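Local atomic coordinates of flavocytochrome C3 fumarate reductase (Shewanella frigidimarina, PDB entry 1QO8), a protein that catalyses the essentially one-way reduction of fumarate to succinate in vitro, using one FAD and four covalently bound c-type hemes per subunit. Residues Gly309-Gly312 with Glu316-Ala319; Trp356-Pro361 with Tyr537-Gly542; Asn270-Lys275 with Thr337-Leu342. All coordinates share one frame; numbering follows the deposited sequence.

All three contacts touch the same FAD, at different places along it: contact 3 holds the adenine, Gly309 of contact 1 lies against the diphosphate, and contact 2 reaches the isoalloxazine ring through Arg539 and Gly542. Contacts 1 and 3 have centres about 12 Å apart and join directly, through a probable hydrogen bond between Gly310 O and Gly338 N (3.2 Å) and through Tyr311 CB packing 3.4 Å from Gly338 CA, while Met317 leans on Val341 and Leu342. Contacts 1 and 2, with centres about 14 Å apart, meet where Tyr311 OH comes within 3.3 Å of Val357 CG2. Contacts 2 and 3 do not touch, their nearest atoms being about 10 Å apart. Of the three, contact 2 belongs to the probable substrate site.

Contact 1 of 3, residues Gly309-Gly312 with Glu316-Ala319; sequences GGYG and EMIA. With FAD (flavin-adenine dinucleotide), chain G.
Tyr311 carries this buried contact, its ring lying against Met317 and Ile318 of the helix that follows a few residues later. The Met317 methyl does the closest touching: CE sits 3.4 Å from both CG and CB of Tyr311, approaching the ring obliquely at the root of the side chain. A bend at the last torsion of Met317 (chi3 67°) turns CE back toward the tyrosine. The sulfur takes part in an oblique Met-aromatic contact, SD being 5.0 Å from the centroid of the Tyr311 ring. Further along the ring, Ile318 brings its terminal methyl, with CD1 3.8 Å from Tyr311 CE1, and its CG1 lies 3.9 Å from Gly312 O. The contact is thus one of apolar and sulfur packing, while the phenol OH is hydrogen-bonded to Ile354 O. At the other end of the loop Gly309 CA lies 3.3 Å from FAD O3P; a side chain there would collide with the diphosphate. The loop leads from strand 303-306 into helix 315-321, and the helix rests through Met317 on helix 339-346 and through Ile318 on strand 357-364, with Tyr320 of the second subunit packing on Met317.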
# COMPACT_ATOMS: atom_id res chain seq x y z
N GLY A 309 3.81 -17.18 0.16
CA GLY A 309 3.18 -16.98 -1.17
C GLY A 309 2.49 -15.65 -1.32
O GLY A 309 2.79 -14.75 -0.50
N GLY A 310 1.57 -15.46 -2.31
CA GLY A 310 1.25 -14.05 -2.68
C GLY A 310 -0.13 -13.72 -2.05
O GLY A 310 -0.65 -14.52 -1.25
N TYR A 311 -0.79 -12.66 -2.49
CA TYR A 311 -2.01 -12.20 -1.85
C TYR A 311 -3.11 -12.09 -2.92
O TYR A 311 -4.24 -11.62 -2.65
CB TYR A 311 -1.89 -10.89 -1.08
CG TYR A 311 -1.49 -9.59 -1.74
CD1 TYR A 311 -2.51 -8.82 -2.35
CD2 TYR A 311 -0.20 -9.11 -1.82
CE1 TYR A 311 -2.21 -7.64 -3.03
CE2 TYR A 311 0.09 -7.89 -2.44
CZ TYR A 311 -0.93 -7.16 -3.03
OH TYR A 311 -0.71 -5.95 -3.64
N GLY A 312 -2.98 -12.86 -4.02
CA GLY A 312 -3.96 -12.60 -5.12
C GLY A 312 -5.32 -13.09 -4.83
O GLY A 312 -6.27 -12.63 -5.51
N GLU A 316 -9.88 -8.36 0.05
CA GLU A 316 -9.79 -7.05 0.72
C GLU A 316 -8.46 -6.41 0.39
O GLU A 316 -8.43 -5.20 0.10
CB GLU A 316 -9.90 -7.21 2.28
CG GLU A 316 -9.55 -5.85 2.89
CD GLU A 316 -9.67 -5.67 4.39
OE1 GLU A 316 -10.43 -6.45 5.00
OE2 GLU A 316 -9.00 -4.75 4.91
N MET A 317 -7.37 -7.19 0.40
CA MET A 317 -6.10 -6.60 0.05
C MET A 317 -6.10 -6.11 -1.41
O MET A 317 -5.66 -5.02 -1.76
CB MET A 317 -4.95 -7.62 0.27
CG MET A 317 -4.70 -7.95 1.75
SD MET A 317 -3.48 -9.22 1.99
CE MET A 317 -1.93 -8.59 1.47
N ILE A 318 -6.59 -6.97 -2.35
CA ILE A 318 -6.70 -6.54 -3.76
C ILE A 318 -7.55 -5.28 -3.93
O ILE A 318 -7.10 -4.40 -4.61
CB ILE A 318 -7.34 -7.66 -4.66
CG1 ILE A 318 -6.38 -8.84 -4.64
CG2 ILE A 318 -7.69 -7.11 -6.03
CD1 ILE A 318 -5.06 -8.72 -5.35
N ALA A 319 -8.73 -5.19 -3.37
CA ALA A 319 -9.62 -4.06 -3.45
C ALA A 319 -8.93 -2.82 -2.82
O ALA A 319 -9.00 -1.77 -3.44
CB ALA A 319 -10.95 -4.29 -2.76
PA FAD G . 3.32 -20.74 -2.77
O1A FAD G . 3.77 -21.84 -3.68
O2A FAD G . 2.08 -20.20 -2.88
O5B FAD G . 3.12 -21.53 -1.42
C5B FAD G . 2.85 -20.85 -0.13
C4B FAD G . 2.47 -21.99 0.95
O4B FAD G . 2.23 -21.20 2.21
C3B FAD G . 1.07 -22.61 0.65
O3B FAD G . 0.96 -23.95 0.42
C2B FAD G . 0.08 -21.88 1.63
O2B FAD G . -1.05 -22.68 2.06
C1B FAD G . 0.98 -21.74 2.80
N9A FAD G . 0.58 -20.66 3.71
C8A FAD G . 0.03 -19.44 3.41
N7A FAD G . -0.32 -18.77 4.47
C5A FAD G . 0.01 -19.59 5.55
C6A FAD G . -0.20 -19.46 6.99
N6A FAD G . -0.75 -18.43 7.57
N1A FAD G . 0.29 -20.50 7.72
C2A FAD G . 0.80 -21.65 7.16
N3A FAD G . 1.01 -21.85 5.84
C4A FAD G . 0.57 -20.79 5.11
N1 FAD G . 6.15 -18.42 -12.08
C2 FAD G . 7.22 -18.78 -12.75
O2 FAD G . 8.32 -18.34 -12.66
N3 FAD G . 7.19 -19.81 -13.73
C4 FAD G . 5.95 -20.42 -13.91
O4 FAD G . 5.84 -21.27 -14.75
C4X FAD G . 4.77 -19.96 -13.20
N5 FAD G . 3.57 -20.51 -13.43
C5X FAD G . 2.48 -20.15 -12.72
C6 FAD G . 1.26 -20.78 -13.01
C7 FAD G . 0.14 -20.43 -12.30
C7M FAD G . -1.20 -21.06 -12.54
C8 FAD G . 0.26 -19.46 -11.24
C8M FAD G . -0.94 -19.13 -10.41
C9 FAD G . 1.46 -18.86 -10.94
C9A FAD G . 2.59 -19.18 -11.65
N10 FAD G . 3.87 -18.61 -11.45
C10 FAD G . 4.94 -18.96 -12.18
C1' FAD G . 4.17 -17.90 -10.17
C2' FAD G . 4.97 -18.84 -9.21
O2' FAD G . 4.28 -20.12 -9.44
C3' FAD G . 4.54 -18.43 -7.78
O3' FAD G . 4.88 -17.06 -7.53
C4' FAD G . 5.57 -19.10 -6.81
O4' FAD G . 5.29 -20.53 -6.94
C5' FAD G . 5.14 -18.67 -5.36
O5' FAD G . 5.91 -19.67 -4.45
P FAD G . 5.91 -19.55 -2.92
O1P FAD G . 6.81 -20.68 -2.45
O2P FAD G . 6.25 -18.22 -2.69
O3P FAD G . 4.51 -19.66 -2.57

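Contact 2 of 3, residues Trp356-Pro361 with Tyr537-Gly542; sequences WVQAHP and YNRLGG. With FAD (flavin-adenine dinucleotide), chain G.
Gln358 and Arg539 are joined side-on: Arg539 NE and NH2 both donate to Gln358 OE1, each at 3.0 Å. The oxygen lies in the guanidinium plane, and the amide stands almost perpendicular to it, at 89°. NE arrives on a lone pair of OE1, whereas NH2 comes from above the carbonyl plane. The other end of the same amide is used as fully, since Gln358 NE2 gives one hydrogen to Arg539 O at 2.9 Å, on a lone pair, and the other to Asn538 OD1 at 2.9 Å, from above that carbonyl plane. With CG anti to the backbone N (chi1 170°) and the chain extended beyond it, Gln358 reaches from strand 357-364 across to the loop, and four bonds fix the rotation of its amide. Replacing Gln358 by an alanine would probably cost the Arg539 guanidinium this two-bond hold on its rotation, and leave Arg539 O and Asn538 OD1 without this donor.

Farther out, Trp356 and Tyr537 stack face to face, the indole five-membered ring and the phenol having centroids 3.7 Å apart and planes at 14°. Tyr537 CB adds a CH-pi contact over the indole six-membered ring. A water in the indole plane accepts from Trp356 NE1 and is hydrogen-bonded to Tyr537 OH, tying the two rims together, while Arg322 makes a cation-pi contact with Trp356.

On the flavin side, Arg539 NH1 comes within 3.3 Å of FAD N1, and Gly542 N makes a weak bond to FAD O2. By similarity, Arg539 and Gly542 bind fumarate and succinate, and His360 succinate. The arrangement is consistent with Gln358 acting as a second-shell residue that orients a probable substrate-binding arginine beside the flavin.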
# COMPACT_ATOMS: atom_id res chain seq x y z
N TRP A 356 1.71 -3.76 -6.11
CA TRP A 356 1.94 -4.07 -7.53
C TRP A 356 1.43 -5.50 -7.84
O TRP A 356 1.93 -6.42 -7.18
CB TRP A 356 3.39 -3.82 -8.01
CG TRP A 356 3.52 -2.34 -8.24
CD1 TRP A 356 3.95 -1.40 -7.34
CD2 TRP A 356 3.16 -1.62 -9.42
NE1 TRP A 356 3.89 -0.13 -7.88
CE2 TRP A 356 3.39 -0.25 -9.14
CE3 TRP A 356 2.62 -2.01 -10.64
CZ2 TRP A 356 3.11 0.75 -10.09
CZ3 TRP A 356 2.32 -1.01 -11.56
CH2 TRP A 356 2.62 0.33 -11.30
N VAL A 357 0.31 -5.57 -8.54
CA VAL A 357 -0.40 -6.81 -8.84
C VAL A 357 -0.50 -7.05 -10.37
O VAL A 357 -0.77 -6.21 -11.25
CB VAL A 357 -1.80 -6.79 -8.22
CG1 VAL A 357 -2.61 -8.08 -8.49
CG2 VAL A 357 -1.68 -6.51 -6.70
N GLN A 358 0.02 -8.25 -10.71
CA GLN A 358 0.04 -8.70 -12.11
C GLN A 358 -1.18 -9.58 -12.32
O GLN A 358 -1.55 -10.43 -11.50
CB GLN A 358 1.29 -9.40 -12.52
CG GLN A 358 1.21 -10.09 -13.91
CD GLN A 358 2.47 -10.93 -13.96
OE1 GLN A 358 2.51 -12.01 -13.40
NE2 GLN A 358 3.50 -10.37 -14.57
N ALA A 359 -1.76 -9.32 -13.50
CA ALA A 359 -2.94 -10.11 -13.88
C ALA A 359 -2.76 -10.81 -15.22
O ALA A 359 -1.99 -10.34 -16.03
CB ALA A 359 -4.13 -9.17 -14.09
N HIS A 360 -3.73 -11.63 -15.60
CA HIS A 360 -3.67 -12.30 -16.91
C HIS A 360 -5.01 -11.98 -17.53
O HIS A 360 -6.04 -12.07 -16.90
CB HIS A 360 -3.38 -13.79 -16.72
CG HIS A 360 -3.40 -14.53 -18.02
ND1 HIS A 360 -2.28 -15.01 -18.65
CD2 HIS A 360 -4.44 -14.88 -18.82
CE1 HIS A 360 -2.61 -15.59 -19.79
NE2 HIS A 360 -3.90 -15.57 -19.85
N PRO A 361 -5.03 -11.58 -18.80
CA PRO A 361 -6.24 -11.25 -19.47
C PRO A 361 -7.36 -12.21 -19.61
O PRO A 361 -8.52 -11.79 -19.69
CB PRO A 361 -5.80 -10.68 -20.85
CG PRO A 361 -4.40 -11.11 -20.98
CD PRO A 361 -3.79 -11.51 -19.64
N TYR A 537 8.01 -3.86 -10.91
CA TYR A 537 6.58 -3.69 -11.25
C TYR A 537 6.06 -4.80 -12.14
O TYR A 537 4.86 -4.76 -12.44
CB TYR A 537 6.33 -2.32 -11.92
CG TYR A 537 6.46 -1.10 -11.05
CD1 TYR A 537 6.91 -1.18 -9.73
CD2 TYR A 537 6.10 0.17 -11.52
CE1 TYR A 537 7.00 -0.05 -8.93
CE2 TYR A 537 6.18 1.32 -10.74
CZ TYR A 537 6.63 1.19 -9.44
OH TYR A 537 6.72 2.28 -8.60
N ASN A 538 6.82 -5.82 -12.55
CA ASN A 538 6.16 -6.83 -13.44
C ASN A 538 6.99 -8.08 -13.42
O ASN A 538 8.17 -8.00 -13.76
CB ASN A 538 6.04 -6.26 -14.85
CG ASN A 538 5.34 -7.24 -15.78
OD1 ASN A 538 4.24 -7.72 -15.56
ND2 ASN A 538 6.05 -7.67 -16.82
N ARG A 539 6.40 -9.22 -13.04
CA ARG A 539 7.17 -10.49 -12.98
C ARG A 539 7.33 -11.00 -14.43
O ARG A 539 6.27 -11.06 -15.06
CB ARG A 539 6.36 -11.52 -12.18
CG ARG A 539 6.84 -12.97 -12.13
CD ARG A 539 5.76 -13.99 -11.72
NE ARG A 539 4.74 -13.92 -12.79
CZ ARG A 539 4.60 -14.70 -13.85
NH1 ARG A 539 5.43 -15.75 -13.92
NH2 ARG A 539 3.70 -14.44 -14.80
N LEU A 540 8.54 -11.37 -14.87
CA LEU A 540 8.65 -12.24 -16.05
C LEU A 540 8.41 -13.72 -15.85
O LEU A 540 8.79 -14.36 -14.85
CB LEU A 540 10.10 -12.06 -16.59
CG LEU A 540 10.43 -10.61 -17.01
CD1 LEU A 540 11.73 -10.47 -17.78
CD2 LEU A 540 9.33 -10.08 -17.94
N GLY A 541 7.80 -14.40 -16.80
CA GLY A 541 7.61 -15.87 -16.79
C GLY A 541 8.93 -16.59 -16.50
O GLY A 541 9.97 -16.24 -17.07
N GLY A 542 9.01 -17.44 -15.47
CA GLY A 542 10.15 -18.20 -15.11
C GLY A 542 10.99 -17.66 -13.95
O GLY A 542 11.80 -18.36 -13.31
PA FAD G . 3.32 -20.74 -2.77
O1A FAD G . 3.77 -21.84 -3.68
O2A FAD G . 2.08 -20.20 -2.88
O5B FAD G . 3.12 -21.53 -1.42
C5B FAD G . 2.85 -20.85 -0.13
C4B FAD G . 2.47 -21.99 0.95
O4B FAD G . 2.23 -21.20 2.21
C3B FAD G . 1.07 -22.61 0.65
O3B FAD G . 0.96 -23.95 0.42
C2B FAD G . 0.08 -21.88 1.63
O2B FAD G . -1.05 -22.68 2.06
C1B FAD G . 0.98 -21.74 2.80
N9A FAD G . 0.58 -20.66 3.71
C8A FAD G . 0.03 -19.44 3.41
N7A FAD G . -0.32 -18.77 4.47
C5A FAD G . 0.01 -19.59 5.55
C6A FAD G . -0.20 -19.46 6.99
N6A FAD G . -0.75 -18.43 7.57
N1A FAD G . 0.29 -20.50 7.72
C2A FAD G . 0.80 -21.65 7.16
N3A FAD G . 1.01 -21.85 5.84
C4A FAD G . 0.57 -20.79 5.11
N1 FAD G . 6.15 -18.42 -12.08
C2 FAD G . 7.22 -18.78 -12.75
O2 FAD G . 8.32 -18.34 -12.66
N3 FAD G . 7.19 -19.81 -13.73
C4 FAD G . 5.95 -20.42 -13.91
O4 FAD G . 5.84 -21.27 -14.75
C4X FAD G . 4.77 -19.96 -13.20
N5 FAD G . 3.57 -20.51 -13.43
C5X FAD G . 2.48 -20.15 -12.72
C6 FAD G . 1.26 -20.78 -13.01
C7 FAD G . 0.14 -20.43 -12.30
C7M FAD G . -1.20 -21.06 -12.54
C8 FAD G . 0.26 -19.46 -11.24
C8M FAD G . -0.94 -19.13 -10.41
C9 FAD G . 1.46 -18.86 -10.94
C9A FAD G . 2.59 -19.18 -11.65
N10 FAD G . 3.87 -18.61 -11.45
C10 FAD G . 4.94 -18.96 -12.18
C1' FAD G . 4.17 -17.90 -10.17
C2' FAD G . 4.97 -18.84 -9.21
O2' FAD G . 4.28 -20.12 -9.44
C3' FAD G . 4.54 -18.43 -7.78
O3' FAD G . 4.88 -17.06 -7.53
C4' FAD G . 5.57 -19.10 -6.81
O4' FAD G . 5.29 -20.53 -6.94
C5' FAD G . 5.14 -18.67 -5.36
O5' FAD G . 5.91 -19.67 -4.45
P FAD G . 5.91 -19.55 -2.92
O1P FAD G . 6.81 -20.68 -2.45
O2P FAD G . 6.25 -18.22 -2.69
O3P FAD G . 4.51 -19.66 -2.57
O HOH W 1 5.26 2.18 -6.40

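Contact 3 of 3, residues Asn270-Lys275 with Thr337-Leu342; sequences NSRVVK and TGDGVL. With FAD (flavin-adenine dinucleotide), chain G.
The adenine-binding end of the FAD site is built here, where Arg272 of an edge strand meets Asp339 in the first turn of a helix, with Val273 beside them on the adenine. Arg272 and Asp339 form a two-pronged, side-on salt bridge: NH2 gives a bond of 2.8 Å to Asp339 OD1, and NE one of 3.1 Å to Asp339 OD2. Both oxygens lie close to the guanidinium plane, which is turned 31° from the carboxylate plane. NH2 meets OD1 on its syn side, though tilted out of the carboxylate plane, and NE meets OD2 from above that plane. Arg272 gets there on an extended chain, CG anti to the backbone N (chi1 -178°), which passes the adenine amino group on its way.

Asp339 OD1 also accepts from Thr337 OG1 at 3.1 Å, and the two donors come from opposite faces of its plane. OD2 is shared with the cofactor, accepting from FAD N6A at 2.9 Å. The amino group's second bond goes to the backbone, FAD N6A to Val273 O at 2.8 Å, and Val273 N returns a nearly straight bond of 3.0 Å to FAD N1A (166°). This donor and acceptor pair on one residue reads the Watson-Crick edge of the adenine, and the carboxylate completes the recognition. Lys152 makes a second salt bridge to OD2, so the carboxylate is probably held in its ionised form. Asp102 likewise pairs with Arg272 NH1.

Gly338 is the N-cap of helix 339-346, and its O accepts from Leu342 N. Strand 271-278, an outer strand of its four-stranded sheet, pairs with strand 284-291, the pairing interrupted by a classic beta bulge where Val274 and Lys275 both face Val288. Helix 107-115 covers Val274 and Lys275, while Val273 and Lys275 also touch helix 339-346.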
# COMPACT_ATOMS: atom_id res chain seq x y z
N ASN A 270 -2.68 -28.51 7.81
CA ASN A 270 -3.86 -27.87 8.42
C ASN A 270 -3.42 -27.11 9.69
O ASN A 270 -4.15 -27.08 10.69
CB ASN A 270 -4.92 -28.89 8.68
CG ASN A 270 -5.12 -29.88 7.56
OD1 ASN A 270 -5.60 -29.53 6.45
ND2 ASN A 270 -4.82 -31.19 7.81
N SER A 271 -2.33 -26.36 9.59
CA SER A 271 -1.74 -25.54 10.63
C SER A 271 -1.47 -24.13 10.08
O SER A 271 -0.48 -23.88 9.40
CB SER A 271 -0.36 -26.18 10.97
OG SER A 271 -0.72 -27.50 11.41
N ARG A 272 -2.40 -23.23 10.37
CA ARG A 272 -2.30 -21.85 9.98
C ARG A 272 -1.63 -20.95 11.03
O ARG A 272 -2.10 -20.80 12.20
CB ARG A 272 -3.71 -21.31 9.68
CG ARG A 272 -3.61 -19.85 9.22
CD ARG A 272 -5.04 -19.46 8.83
NE ARG A 272 -4.96 -18.27 8.01
CZ ARG A 272 -6.02 -17.50 7.76
NH1 ARG A 272 -7.22 -17.80 8.22
NH2 ARG A 272 -5.83 -16.41 7.01
N VAL A 273 -0.55 -20.34 10.56
CA VAL A 273 0.14 -19.37 11.39
C VAL A 273 -0.70 -18.07 11.35
O VAL A 273 -1.12 -17.68 10.25
CB VAL A 273 1.56 -19.09 10.91
CG1 VAL A 273 2.09 -17.86 11.69
CG2 VAL A 273 2.49 -20.28 11.12
N VAL A 274 -1.00 -17.55 12.54
CA VAL A 274 -1.87 -16.39 12.68
C VAL A 274 -1.28 -15.16 13.34
O VAL A 274 -1.79 -14.05 13.32
CB VAL A 274 -3.13 -16.81 13.42
CG1 VAL A 274 -4.07 -17.71 12.65
CG2 VAL A 274 -2.80 -17.49 14.79
N LYS A 275 -0.08 -15.24 13.94
CA LYS A 275 0.58 -14.13 14.54
C LYS A 275 2.06 -14.37 14.71
O LYS A 275 2.42 -15.52 14.93
CB LYS A 275 -0.06 -13.92 15.96
CG LYS A 275 0.32 -12.51 16.43
CD LYS A 275 -0.32 -12.16 17.77
CE LYS A 275 -0.46 -10.64 17.76
NZ LYS A 275 0.49 -10.02 18.73
N THR A 337 -3.59 -15.90 0.31
CA THR A 337 -4.40 -14.92 0.96
C THR A 337 -3.60 -13.83 1.69
O THR A 337 -4.26 -13.08 2.43
CB THR A 337 -5.54 -15.46 1.80
OG1 THR A 337 -5.03 -16.22 2.91
CG2 THR A 337 -6.51 -16.28 0.87
N GLY A 338 -2.31 -13.76 1.41
CA GLY A 338 -1.53 -12.58 1.84
C GLY A 338 -1.19 -12.65 3.37
O GLY A 338 -0.73 -11.63 3.90
N ASP A 339 -1.30 -13.85 4.00
CA ASP A 339 -1.22 -13.89 5.45
C ASP A 339 0.14 -13.38 5.89
O ASP A 339 0.32 -12.77 6.97
CB ASP A 339 -1.38 -15.33 5.97
CG ASP A 339 -2.72 -15.93 5.82
OD1 ASP A 339 -3.71 -15.22 5.57
OD2 ASP A 339 -2.89 -17.17 6.00
N GLY A 340 1.16 -13.82 5.19
CA GLY A 340 2.56 -13.53 5.51
C GLY A 340 2.86 -12.04 5.51
O GLY A 340 3.47 -11.47 6.45
N VAL A 341 2.36 -11.33 4.50
CA VAL A 341 2.31 -9.89 4.48
C VAL A 341 1.48 -9.28 5.60
O VAL A 341 1.95 -8.26 6.13
CB VAL A 341 1.74 -9.36 3.11
CG1 VAL A 341 1.21 -7.94 3.21
CG2 VAL A 341 2.84 -9.45 2.00
N LEU A 342 0.25 -9.73 5.90
CA LEU A 342 -0.50 -9.17 6.98
C LEU A 342 0.19 -9.32 8.34
O LEU A 342 0.24 -8.33 9.07
CB LEU A 342 -1.90 -9.77 7.10
CG LEU A 342 -2.73 -9.52 5.81
CD1 LEU A 342 -3.98 -10.37 5.95
CD2 LEU A 342 -2.93 -8.01 5.62
PA FAD G . 3.32 -20.74 -2.77
O1A FAD G . 3.77 -21.84 -3.68
O2A FAD G . 2.08 -20.20 -2.88
O5B FAD G . 3.12 -21.53 -1.42
C5B FAD G . 2.85 -20.85 -0.13
C4B FAD G . 2.47 -21.99 0.95
O4B FAD G . 2.23 -21.20 2.21
C3B FAD G . 1.07 -22.61 0.65
O3B FAD G . 0.96 -23.95 0.42
C2B FAD G . 0.08 -21.88 1.63
O2B FAD G . -1.05 -22.68 2.06
C1B FAD G . 0.98 -21.74 2.80
N9A FAD G . 0.58 -20.66 3.71
C8A FAD G . 0.03 -19.44 3.41
N7A FAD G . -0.32 -18.77 4.47
C5A FAD G . 0.01 -19.59 5.55
C6A FAD G . -0.20 -19.46 6.99
N6A FAD G . -0.75 -18.43 7.57
N1A FAD G . 0.29 -20.50 7.72
C2A FAD G . 0.80 -21.65 7.16
N3A FAD G . 1.01 -21.85 5.84
C4A FAD G . 0.57 -20.79 5.11
N1 FAD G . 6.15 -18.42 -12.08
C2 FAD G . 7.22 -18.78 -12.75
O2 FAD G . 8.32 -18.34 -12.66
N3 FAD G . 7.19 -19.81 -13.73
C4 FAD G . 5.95 -20.42 -13.91
O4 FAD G . 5.84 -21.27 -14.75
C4X FAD G . 4.77 -19.96 -13.20
N5 FAD G . 3.57 -20.51 -13.43
C5X FAD G . 2.48 -20.15 -12.72
C6 FAD G . 1.26 -20.78 -13.01
C7 FAD G . 0.14 -20.43 -12.30
C7M FAD G . -1.20 -21.06 -12.54
C8 FAD G . 0.26 -19.46 -11.24
C8M FAD G . -0.94 -19.13 -10.41
C9 FAD G . 1.46 -18.86 -10.94
C9A FAD G . 2.59 -19.18 -11.65
N10 FAD G . 3.87 -18.61 -11.45
C10 FAD G . 4.94 -18.96 -12.18
C1' FAD G . 4.17 -17.90 -10.17
C2' FAD G . 4.97 -18.84 -9.21
O2' FAD G . 4.28 -20.12 -9.44
C3' FAD G . 4.54 -18.43 -7.78
O3' FAD G . 4.88 -17.06 -7.53
C4' FAD G . 5.57 -19.10 -6.81
O4' FAD G . 5.29 -20.53 -6.94
C5' FAD G . 5.14 -18.67 -5.36
O5' FAD G . 5.91 -19.67 -4.45
P FAD G . 5.91 -19.55 -2.92
O1P FAD G . 6.81 -20.68 -2.45
O2P FAD G . 6.25 -18.22 -2.69
O3P FAD G . 4.51 -19.66 -2.57